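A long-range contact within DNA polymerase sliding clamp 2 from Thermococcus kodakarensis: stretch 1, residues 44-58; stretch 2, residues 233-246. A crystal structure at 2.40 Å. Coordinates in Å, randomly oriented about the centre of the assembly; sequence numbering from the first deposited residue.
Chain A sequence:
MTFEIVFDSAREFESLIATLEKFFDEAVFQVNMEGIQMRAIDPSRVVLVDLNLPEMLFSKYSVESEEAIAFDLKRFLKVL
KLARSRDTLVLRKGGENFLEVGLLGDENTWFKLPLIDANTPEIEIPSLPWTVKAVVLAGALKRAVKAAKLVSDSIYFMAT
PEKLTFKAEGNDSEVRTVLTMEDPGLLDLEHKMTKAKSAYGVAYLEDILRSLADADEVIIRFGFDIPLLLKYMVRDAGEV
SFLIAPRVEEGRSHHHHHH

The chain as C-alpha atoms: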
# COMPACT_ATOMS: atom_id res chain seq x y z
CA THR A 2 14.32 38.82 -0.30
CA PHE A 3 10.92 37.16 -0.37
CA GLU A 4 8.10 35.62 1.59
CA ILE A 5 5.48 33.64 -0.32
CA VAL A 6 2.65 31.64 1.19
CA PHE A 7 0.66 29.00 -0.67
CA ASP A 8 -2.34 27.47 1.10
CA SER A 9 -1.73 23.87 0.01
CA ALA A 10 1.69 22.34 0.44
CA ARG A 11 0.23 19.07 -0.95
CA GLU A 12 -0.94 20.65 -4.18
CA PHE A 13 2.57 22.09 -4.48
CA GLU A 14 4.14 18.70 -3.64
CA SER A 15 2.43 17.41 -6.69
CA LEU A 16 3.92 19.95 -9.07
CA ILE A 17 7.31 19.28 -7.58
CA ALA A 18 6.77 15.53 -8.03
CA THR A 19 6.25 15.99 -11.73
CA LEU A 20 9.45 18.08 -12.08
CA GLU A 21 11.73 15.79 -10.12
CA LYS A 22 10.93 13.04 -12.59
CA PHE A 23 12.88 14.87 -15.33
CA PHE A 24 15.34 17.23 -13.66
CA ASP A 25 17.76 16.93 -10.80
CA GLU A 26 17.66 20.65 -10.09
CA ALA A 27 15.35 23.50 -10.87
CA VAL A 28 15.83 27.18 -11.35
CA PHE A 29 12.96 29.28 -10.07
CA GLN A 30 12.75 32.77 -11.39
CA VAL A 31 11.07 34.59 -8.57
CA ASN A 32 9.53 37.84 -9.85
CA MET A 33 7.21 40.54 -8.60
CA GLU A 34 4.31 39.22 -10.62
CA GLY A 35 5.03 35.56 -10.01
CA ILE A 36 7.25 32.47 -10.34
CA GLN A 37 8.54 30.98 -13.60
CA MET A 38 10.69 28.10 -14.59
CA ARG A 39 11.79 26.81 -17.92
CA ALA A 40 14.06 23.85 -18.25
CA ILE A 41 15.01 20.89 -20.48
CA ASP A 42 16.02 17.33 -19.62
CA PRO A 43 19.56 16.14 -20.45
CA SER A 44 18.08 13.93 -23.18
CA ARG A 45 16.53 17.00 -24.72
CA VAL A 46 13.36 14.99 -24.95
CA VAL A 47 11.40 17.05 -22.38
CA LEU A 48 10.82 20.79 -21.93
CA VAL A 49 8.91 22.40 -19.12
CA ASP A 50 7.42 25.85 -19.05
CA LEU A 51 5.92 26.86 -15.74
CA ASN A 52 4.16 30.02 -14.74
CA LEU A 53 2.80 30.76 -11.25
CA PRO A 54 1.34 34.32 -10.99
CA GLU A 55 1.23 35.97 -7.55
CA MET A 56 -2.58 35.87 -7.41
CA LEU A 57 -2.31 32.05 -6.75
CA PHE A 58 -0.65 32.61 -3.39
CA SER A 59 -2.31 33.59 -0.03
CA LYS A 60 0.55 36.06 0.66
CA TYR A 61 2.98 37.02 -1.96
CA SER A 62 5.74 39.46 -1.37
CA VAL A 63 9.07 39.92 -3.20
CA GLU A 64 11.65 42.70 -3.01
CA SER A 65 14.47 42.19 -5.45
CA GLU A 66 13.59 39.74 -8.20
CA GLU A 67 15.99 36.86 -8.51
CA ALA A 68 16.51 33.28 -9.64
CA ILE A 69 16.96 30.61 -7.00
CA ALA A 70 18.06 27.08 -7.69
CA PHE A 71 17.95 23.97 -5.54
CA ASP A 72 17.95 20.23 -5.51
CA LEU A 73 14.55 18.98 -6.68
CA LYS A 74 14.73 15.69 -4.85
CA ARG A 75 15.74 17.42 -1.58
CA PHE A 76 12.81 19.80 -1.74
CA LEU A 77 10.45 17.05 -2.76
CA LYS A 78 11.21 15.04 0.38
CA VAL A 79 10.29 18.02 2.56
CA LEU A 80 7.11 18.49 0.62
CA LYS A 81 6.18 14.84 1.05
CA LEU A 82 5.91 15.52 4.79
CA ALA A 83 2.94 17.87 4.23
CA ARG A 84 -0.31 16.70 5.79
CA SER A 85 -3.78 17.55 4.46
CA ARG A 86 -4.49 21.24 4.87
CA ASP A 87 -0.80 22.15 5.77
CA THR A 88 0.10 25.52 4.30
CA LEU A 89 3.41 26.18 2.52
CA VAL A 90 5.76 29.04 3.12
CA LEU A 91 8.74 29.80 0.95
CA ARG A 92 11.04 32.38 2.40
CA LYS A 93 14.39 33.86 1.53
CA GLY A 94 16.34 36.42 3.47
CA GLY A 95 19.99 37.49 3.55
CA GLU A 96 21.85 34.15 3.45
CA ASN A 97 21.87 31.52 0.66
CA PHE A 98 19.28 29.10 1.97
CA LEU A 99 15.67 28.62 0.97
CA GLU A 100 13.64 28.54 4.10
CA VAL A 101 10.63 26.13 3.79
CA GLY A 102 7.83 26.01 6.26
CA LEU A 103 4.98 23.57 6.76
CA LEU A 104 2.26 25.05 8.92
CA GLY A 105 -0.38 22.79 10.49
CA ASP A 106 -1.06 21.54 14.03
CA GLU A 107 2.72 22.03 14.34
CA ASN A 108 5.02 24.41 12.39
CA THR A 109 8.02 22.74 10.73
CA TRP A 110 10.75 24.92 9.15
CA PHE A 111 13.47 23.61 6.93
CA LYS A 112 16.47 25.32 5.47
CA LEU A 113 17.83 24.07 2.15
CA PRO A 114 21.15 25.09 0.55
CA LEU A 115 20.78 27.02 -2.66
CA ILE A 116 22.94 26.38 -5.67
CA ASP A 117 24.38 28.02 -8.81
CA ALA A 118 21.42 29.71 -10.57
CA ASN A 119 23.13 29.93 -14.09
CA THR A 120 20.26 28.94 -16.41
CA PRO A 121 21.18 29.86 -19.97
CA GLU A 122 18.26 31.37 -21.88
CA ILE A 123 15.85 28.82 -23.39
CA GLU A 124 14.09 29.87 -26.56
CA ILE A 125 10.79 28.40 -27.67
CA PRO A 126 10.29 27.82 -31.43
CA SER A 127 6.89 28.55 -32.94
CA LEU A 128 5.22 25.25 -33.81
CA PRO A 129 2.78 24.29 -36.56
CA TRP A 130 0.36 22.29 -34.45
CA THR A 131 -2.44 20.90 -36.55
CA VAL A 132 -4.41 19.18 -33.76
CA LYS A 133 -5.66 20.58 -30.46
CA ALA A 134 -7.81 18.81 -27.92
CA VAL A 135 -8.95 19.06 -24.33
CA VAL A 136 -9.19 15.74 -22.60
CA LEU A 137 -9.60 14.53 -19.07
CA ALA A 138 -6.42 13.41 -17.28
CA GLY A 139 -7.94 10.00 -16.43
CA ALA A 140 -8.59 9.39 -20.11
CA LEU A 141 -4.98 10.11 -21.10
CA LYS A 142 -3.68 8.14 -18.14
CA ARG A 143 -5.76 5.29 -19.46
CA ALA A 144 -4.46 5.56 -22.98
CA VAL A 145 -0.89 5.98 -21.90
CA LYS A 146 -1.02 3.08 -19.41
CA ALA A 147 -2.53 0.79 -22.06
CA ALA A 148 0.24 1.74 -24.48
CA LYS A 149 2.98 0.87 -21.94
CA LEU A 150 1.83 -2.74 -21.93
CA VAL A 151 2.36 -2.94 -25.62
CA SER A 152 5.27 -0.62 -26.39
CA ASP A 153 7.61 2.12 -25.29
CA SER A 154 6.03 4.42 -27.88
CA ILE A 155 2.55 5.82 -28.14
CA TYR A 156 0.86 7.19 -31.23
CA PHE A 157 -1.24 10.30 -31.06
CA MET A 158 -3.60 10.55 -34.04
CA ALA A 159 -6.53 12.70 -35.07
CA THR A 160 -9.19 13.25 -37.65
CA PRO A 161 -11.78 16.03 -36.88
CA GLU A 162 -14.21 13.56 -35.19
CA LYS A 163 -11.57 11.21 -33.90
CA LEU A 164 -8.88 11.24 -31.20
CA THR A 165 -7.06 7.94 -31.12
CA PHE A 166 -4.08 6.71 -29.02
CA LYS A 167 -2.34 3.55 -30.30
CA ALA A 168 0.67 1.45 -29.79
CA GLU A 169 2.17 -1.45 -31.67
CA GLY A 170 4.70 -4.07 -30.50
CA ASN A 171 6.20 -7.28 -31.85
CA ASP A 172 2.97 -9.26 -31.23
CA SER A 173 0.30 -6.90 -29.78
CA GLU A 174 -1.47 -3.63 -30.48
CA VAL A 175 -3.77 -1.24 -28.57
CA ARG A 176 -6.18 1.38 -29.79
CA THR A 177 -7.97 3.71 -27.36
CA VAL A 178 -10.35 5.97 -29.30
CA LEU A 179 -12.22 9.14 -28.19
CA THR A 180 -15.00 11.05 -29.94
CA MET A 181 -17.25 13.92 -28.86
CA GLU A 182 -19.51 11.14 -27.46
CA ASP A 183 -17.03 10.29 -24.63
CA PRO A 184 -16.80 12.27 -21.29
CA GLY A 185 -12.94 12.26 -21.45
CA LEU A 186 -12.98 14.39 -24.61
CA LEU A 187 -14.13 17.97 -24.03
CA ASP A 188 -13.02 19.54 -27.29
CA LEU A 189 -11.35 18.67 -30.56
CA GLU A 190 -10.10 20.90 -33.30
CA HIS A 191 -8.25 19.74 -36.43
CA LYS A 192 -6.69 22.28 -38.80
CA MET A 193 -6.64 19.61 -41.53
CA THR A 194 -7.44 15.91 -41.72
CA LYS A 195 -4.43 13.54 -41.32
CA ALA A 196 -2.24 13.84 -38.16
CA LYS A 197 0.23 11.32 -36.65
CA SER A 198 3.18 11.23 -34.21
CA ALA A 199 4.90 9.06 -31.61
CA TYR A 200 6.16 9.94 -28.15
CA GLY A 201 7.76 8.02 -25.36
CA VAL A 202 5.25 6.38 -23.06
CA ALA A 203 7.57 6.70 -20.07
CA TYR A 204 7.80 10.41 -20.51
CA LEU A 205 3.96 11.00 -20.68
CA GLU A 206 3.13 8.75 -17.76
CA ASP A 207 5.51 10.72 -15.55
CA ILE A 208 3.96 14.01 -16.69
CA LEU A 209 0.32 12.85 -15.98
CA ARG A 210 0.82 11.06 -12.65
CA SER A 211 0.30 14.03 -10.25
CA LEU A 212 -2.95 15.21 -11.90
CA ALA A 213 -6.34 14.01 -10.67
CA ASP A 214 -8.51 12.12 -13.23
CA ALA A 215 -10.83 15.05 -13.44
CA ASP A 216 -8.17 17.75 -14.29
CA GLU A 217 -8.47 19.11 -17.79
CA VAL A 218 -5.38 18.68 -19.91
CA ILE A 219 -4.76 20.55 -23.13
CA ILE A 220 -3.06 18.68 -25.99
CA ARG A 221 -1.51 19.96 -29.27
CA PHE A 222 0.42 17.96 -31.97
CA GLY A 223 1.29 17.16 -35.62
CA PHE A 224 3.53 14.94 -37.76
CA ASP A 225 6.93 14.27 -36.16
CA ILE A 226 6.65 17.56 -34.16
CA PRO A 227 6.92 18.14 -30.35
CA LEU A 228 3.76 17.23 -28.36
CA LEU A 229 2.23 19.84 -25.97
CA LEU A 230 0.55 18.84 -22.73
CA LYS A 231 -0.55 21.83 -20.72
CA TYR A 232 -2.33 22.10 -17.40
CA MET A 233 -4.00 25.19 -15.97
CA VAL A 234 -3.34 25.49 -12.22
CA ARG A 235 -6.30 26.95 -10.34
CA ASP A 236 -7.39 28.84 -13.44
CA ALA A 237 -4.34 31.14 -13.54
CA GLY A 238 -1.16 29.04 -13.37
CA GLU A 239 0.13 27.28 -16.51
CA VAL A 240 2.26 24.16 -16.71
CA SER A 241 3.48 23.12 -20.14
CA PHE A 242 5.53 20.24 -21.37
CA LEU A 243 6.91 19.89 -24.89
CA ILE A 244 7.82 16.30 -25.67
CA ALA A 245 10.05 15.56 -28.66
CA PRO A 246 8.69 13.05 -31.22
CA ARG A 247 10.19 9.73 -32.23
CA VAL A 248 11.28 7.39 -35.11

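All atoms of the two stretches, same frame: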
# COMPACT_ATOMS: atom_id res chain seq x y z
N SER A 44 18.32 14.64 -21.93
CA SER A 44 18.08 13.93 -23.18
C SER A 44 17.54 14.83 -24.25
O SER A 44 17.39 14.42 -25.40
CB SER A 44 17.04 12.84 -22.96
OG SER A 44 17.22 11.86 -23.97
N ARG A 45 17.22 16.05 -23.86
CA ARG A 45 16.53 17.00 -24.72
C ARG A 45 15.23 16.41 -25.25
O ARG A 45 14.74 16.81 -26.29
CB ARG A 45 17.40 17.40 -25.92
CG ARG A 45 18.87 17.67 -25.57
CD ARG A 45 18.90 18.82 -24.64
NE ARG A 45 20.24 19.11 -24.12
CZ ARG A 45 20.44 19.85 -23.04
NH1 ARG A 45 19.40 20.32 -22.38
NH2 ARG A 45 21.67 20.10 -22.62
N VAL A 46 14.66 15.44 -24.54
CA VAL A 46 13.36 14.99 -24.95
C VAL A 46 12.21 15.81 -24.34
O VAL A 46 11.12 15.88 -24.94
CB VAL A 46 13.19 13.50 -24.73
CG1 VAL A 46 11.81 13.09 -25.09
CG2 VAL A 46 14.13 12.79 -25.65
N VAL A 47 12.47 16.47 -23.20
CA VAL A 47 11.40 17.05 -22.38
C VAL A 47 11.66 18.49 -21.98
O VAL A 47 12.68 18.80 -21.39
CB VAL A 47 11.13 16.15 -21.10
CG1 VAL A 47 10.19 16.79 -20.14
CG2 VAL A 47 10.54 14.83 -21.51
N LEU A 48 10.75 19.38 -22.34
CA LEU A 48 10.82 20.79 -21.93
C LEU A 48 9.63 21.23 -21.09
O LEU A 48 8.47 21.05 -21.48
CB LEU A 48 10.88 21.74 -23.15
CG LEU A 48 10.86 23.26 -22.85
CD1 LEU A 48 11.49 24.06 -24.03
CD2 LEU A 48 9.44 23.81 -22.52
N VAL A 49 9.94 21.88 -19.98
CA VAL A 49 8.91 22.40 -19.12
C VAL A 49 8.88 23.92 -19.09
O VAL A 49 9.94 24.57 -19.01
CB VAL A 49 8.96 21.79 -17.70
CG1 VAL A 49 10.07 22.41 -16.91
CG2 VAL A 49 7.66 21.99 -17.05
N ASP A 50 7.67 24.46 -19.21
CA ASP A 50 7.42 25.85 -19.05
C ASP A 50 6.31 26.12 -18.00
O ASP A 50 5.16 25.74 -18.13
CB ASP A 50 7.14 26.49 -20.40
CG ASP A 50 7.10 28.00 -20.33
OD1 ASP A 50 7.71 28.57 -19.41
OD2 ASP A 50 6.44 28.64 -21.20
N LEU A 51 6.71 26.79 -16.94
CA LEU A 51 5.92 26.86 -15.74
C LEU A 51 5.71 28.32 -15.38
O LEU A 51 6.67 29.10 -15.23
CB LEU A 51 6.68 26.14 -14.62
CG LEU A 51 6.32 26.37 -13.17
CD1 LEU A 51 4.87 25.93 -12.91
CD2 LEU A 51 7.26 25.58 -12.24
N ASN A 52 4.45 28.69 -15.22
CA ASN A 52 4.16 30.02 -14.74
C ASN A 52 3.13 30.12 -13.59
O ASN A 52 1.97 29.79 -13.74
CB ASN A 52 3.81 30.94 -15.91
CG ASN A 52 3.35 32.30 -15.44
OD1 ASN A 52 4.15 33.19 -15.14
ND2 ASN A 52 2.03 32.45 -15.35
N LEU A 53 3.59 30.64 -12.46
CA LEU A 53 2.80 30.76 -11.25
C LEU A 53 2.62 32.23 -10.81
O LEU A 53 3.44 32.77 -10.06
CB LEU A 53 3.41 29.90 -10.12
CG LEU A 53 3.57 28.39 -10.35
CD1 LEU A 53 4.23 27.65 -9.14
CD2 LEU A 53 2.31 27.74 -10.74
N PRO A 54 1.56 32.88 -11.27
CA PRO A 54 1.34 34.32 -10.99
C PRO A 54 1.02 34.54 -9.51
O PRO A 54 0.38 33.71 -8.88
CB PRO A 54 0.11 34.67 -11.84
CG PRO A 54 -0.04 33.56 -12.83
CD PRO A 54 0.50 32.32 -12.14
N GLU A 55 1.44 35.66 -8.96
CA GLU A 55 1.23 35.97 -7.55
C GLU A 55 -0.17 35.78 -7.05
O GLU A 55 -0.35 35.37 -5.91
CB GLU A 55 1.62 37.39 -7.26
CG GLU A 55 0.69 38.39 -7.92
CD GLU A 55 1.08 39.79 -7.62
OE1 GLU A 55 1.52 40.08 -6.48
OE2 GLU A 55 0.97 40.62 -8.53
N MET A 56 -1.17 36.05 -7.88
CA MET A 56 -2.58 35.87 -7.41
C MET A 56 -2.91 34.45 -6.85
O MET A 56 -3.90 34.27 -6.12
CB MET A 56 -3.61 36.29 -8.47
CG MET A 56 -3.91 35.23 -9.51
SD MET A 56 -5.31 35.69 -10.62
CE MET A 56 -4.45 37.10 -11.38
N LEU A 57 -2.10 33.44 -7.21
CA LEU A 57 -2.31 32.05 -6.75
C LEU A 57 -2.00 31.83 -5.28
O LEU A 57 -2.45 30.87 -4.66
CB LEU A 57 -1.45 31.10 -7.62
CG LEU A 57 -2.06 30.66 -8.94
CD1 LEU A 57 -1.01 29.94 -9.70
CD2 LEU A 57 -3.19 29.73 -8.59
N PHE A 58 -1.24 32.76 -4.72
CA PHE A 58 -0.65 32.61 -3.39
C PHE A 58 -1.41 33.39 -2.30
O PHE A 58 -1.77 34.52 -2.57
CB PHE A 58 0.83 33.07 -3.48
CG PHE A 58 1.65 32.23 -4.43
CD1 PHE A 58 2.32 31.09 -3.97
CD2 PHE A 58 1.72 32.53 -5.80
CE1 PHE A 58 3.09 30.27 -4.87
CE2 PHE A 58 2.48 31.72 -6.71
CZ PHE A 58 3.15 30.58 -6.23
N MET A 233 -3.67 23.93 -16.65
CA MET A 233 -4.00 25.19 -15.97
C MET A 233 -3.99 24.90 -14.50
O MET A 233 -4.50 23.88 -14.09
CB MET A 233 -5.37 25.67 -16.42
CG MET A 233 -5.41 26.05 -17.86
SD MET A 233 -3.93 26.96 -18.33
CE MET A 233 -4.55 27.80 -19.81
N VAL A 234 -3.35 25.75 -13.69
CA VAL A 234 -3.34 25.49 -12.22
C VAL A 234 -4.18 26.54 -11.51
O VAL A 234 -3.92 27.73 -11.61
CB VAL A 234 -1.92 25.18 -11.62
CG1 VAL A 234 -0.81 25.52 -12.59
CG2 VAL A 234 -1.70 25.82 -10.24
N ARG A 235 -5.25 26.08 -10.88
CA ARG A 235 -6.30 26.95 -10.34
C ARG A 235 -6.69 28.10 -11.23
O ARG A 235 -6.82 29.24 -10.76
CB ARG A 235 -5.91 27.52 -8.97
CG ARG A 235 -5.84 26.52 -7.84
CD ARG A 235 -5.37 27.24 -6.61
NE ARG A 235 -5.06 26.36 -5.51
CZ ARG A 235 -4.75 26.79 -4.29
NH1 ARG A 235 -4.69 28.10 -4.05
NH2 ARG A 235 -4.48 25.91 -3.33
N ASP A 236 -6.89 27.82 -12.52
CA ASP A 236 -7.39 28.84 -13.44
C ASP A 236 -6.60 30.13 -13.27
O ASP A 236 -7.13 31.15 -12.79
CB ASP A 236 -8.89 29.12 -13.20
CG ASP A 236 -9.80 28.69 -14.38
OD1 ASP A 236 -9.76 27.49 -14.77
OD2 ASP A 236 -10.56 29.55 -14.90
N ALA A 237 -5.32 30.04 -13.64
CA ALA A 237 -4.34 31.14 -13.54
C ALA A 237 -2.92 30.64 -13.81
O ALA A 237 -2.25 31.12 -14.69
CB ALA A 237 -4.41 31.86 -12.19
N GLY A 238 -2.45 29.68 -13.03
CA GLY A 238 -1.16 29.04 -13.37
C GLY A 238 -1.19 28.28 -14.70
O GLY A 238 -2.24 27.80 -15.10
N GLU A 239 -0.05 28.17 -15.36
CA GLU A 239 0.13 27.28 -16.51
C GLU A 239 1.24 26.33 -16.19
O GLU A 239 2.17 26.70 -15.55
CB GLU A 239 0.62 28.08 -17.70
CG GLU A 239 -0.43 28.89 -18.46
CD GLU A 239 0.11 29.41 -19.81
OE1 GLU A 239 1.33 29.22 -20.10
OE2 GLU A 239 -0.71 29.99 -20.57
N VAL A 240 1.14 25.10 -16.67
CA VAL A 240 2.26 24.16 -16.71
C VAL A 240 2.23 23.41 -18.04
O VAL A 240 1.25 22.75 -18.38
CB VAL A 240 2.26 23.11 -15.57
CG1 VAL A 240 3.53 22.29 -15.63
CG2 VAL A 240 2.18 23.77 -14.26
N SER A 241 3.34 23.49 -18.74
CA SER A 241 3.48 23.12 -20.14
C SER A 241 4.69 22.26 -20.30
O SER A 241 5.77 22.62 -19.85
CB SER A 241 3.72 24.36 -20.97
OG SER A 241 2.62 25.25 -20.87
N PHE A 242 4.48 21.12 -20.92
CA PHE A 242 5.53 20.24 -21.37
C PHE A 242 5.54 20.10 -22.91
O PHE A 242 4.49 19.86 -23.56
CB PHE A 242 5.36 18.86 -20.74
CG PHE A 242 5.51 18.83 -19.23
CD1 PHE A 242 6.75 18.67 -18.64
CD2 PHE A 242 4.39 18.92 -18.40
CE1 PHE A 242 6.89 18.59 -17.22
CE2 PHE A 242 4.53 18.86 -17.00
CZ PHE A 242 5.78 18.71 -16.41
N LEU A 243 6.71 20.30 -23.49
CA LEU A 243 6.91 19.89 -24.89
C LEU A 243 7.68 18.59 -24.90
O LEU A 243 8.71 18.46 -24.21
CB LEU A 243 7.62 20.96 -25.69
CG LEU A 243 7.01 22.36 -25.72
CD1 LEU A 243 7.99 23.31 -26.38
CD2 LEU A 243 5.70 22.46 -26.41
N ILE A 244 7.16 17.60 -25.61
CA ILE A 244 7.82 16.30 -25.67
C ILE A 244 8.21 16.01 -27.11
O ILE A 244 7.35 15.96 -28.01
CB ILE A 244 6.95 15.13 -25.20
CG1 ILE A 244 6.42 15.36 -23.78
CG2 ILE A 244 7.78 13.79 -25.25
CD1 ILE A 244 5.04 15.98 -23.72
N ALA A 245 9.51 15.83 -27.33
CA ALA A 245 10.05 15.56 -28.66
C ALA A 245 9.50 14.24 -29.22
O ALA A 245 9.32 13.27 -28.48
CB ALA A 245 11.59 15.58 -28.65
N PRO A 246 9.21 14.23 -30.54
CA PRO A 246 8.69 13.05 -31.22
C PRO A 246 9.70 11.94 -31.35
O PRO A 246 10.78 12.01 -30.80
CB PRO A 246 8.33 13.56 -32.61
CG PRO A 246 9.05 14.88 -32.75
CD PRO A 246 9.19 15.43 -31.40

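The most unusual feature of this contact lies at Gly238, where the second strand leaves a tight turn and meets the first. The turn, from Val234 to Gly238, is closed by two backbone hydrogen bonds, Val234 N to Gly238 O at 2.7 Å and Gly238 N to Val234 O at 2.8 Å, and the first two of its three intervening residues, Arg235 and Asp236, have phi near 45°. Gly238 suits its place because there is no room for a side chain: a CB in ideal position would lie 2.6 Å from Val234 CG1, a clash, and tightly against Leu57 CD1 and Leu53 CD2. Gly238 CA also lies 3.2 Å from Asn52 O, a CA-H...O contact of the kind that recurs along the strand pair.

Leu57 fills the space beside this turn and has more of its surface covered by the other stretch than any other residue here. It sits in a short 3-10 segment that follows the strand, tied back by a hydrogen bond from Leu57 N to Pro54 O at 3.0 Å. Its CB points sideways, but the end of the side chain comes nearer, so that Leu57 CD2 lies 3.5 Å from Arg235 CB and Leu57 CD1 is 4.2 Å from Val234 CG2. A branched, apolar side chain can touch several residues of a turn at once. Ala237 offers a small methyl, with its CB 4.2 Å from both Leu57 CG and Met56 SD. Pro54 lies beside the same turn, its CG 3.8 Å from Ala237 O. The base of the Arg235 side chain packs on Leu57, and its guanidinium is hydrogen-bonded elsewhere in the structure.

From here the two strands run antiparallel, their directions 162° apart. Leu48 with Leu243, Asp50 with Ser241, and Asn52 with Glu239 are hydrogen-bonded pairs, each joined by two backbone bonds. The central pair is uneven: Asp50 N to Ser241 O is 2.7 Å and nearly straight at 170°, whereas Ser241 N to Asp50 O is 3.0 Å and bent to 136°. Beyond the strand ends, Ala245 N still reaches Val46 O at 2.9 Å.

The intervening pairs place Val47, Val49 and Leu51 on one face with Ile244, Phe242 and Val240. All six are buried and apolar, and the beta-branched valines and isoleucine are well suited to extended backbone. Val49 CG2 lies over the face of the Phe242 ring, 3.9 Å from the ring centroid and 27° off its normal, a CH-pi contact. Leu51 CD1 packs 3.7 Å from Val240 CG2.

The other face carries Leu48, Asp50, Asn52, Glu239, Ser241 and Leu243, all partly exposed, where polar groups can find partners. Asp50 OD1 and Asn52 OD1 accept hydrogen bonds elsewhere in the structure, while the CB atoms of Asp50 and Ser241 lie 4.1 Å apart. The leucine pair keeps an apolar patch on this face, with Leu48 CD2 4.2 Å from Leu243 CD1.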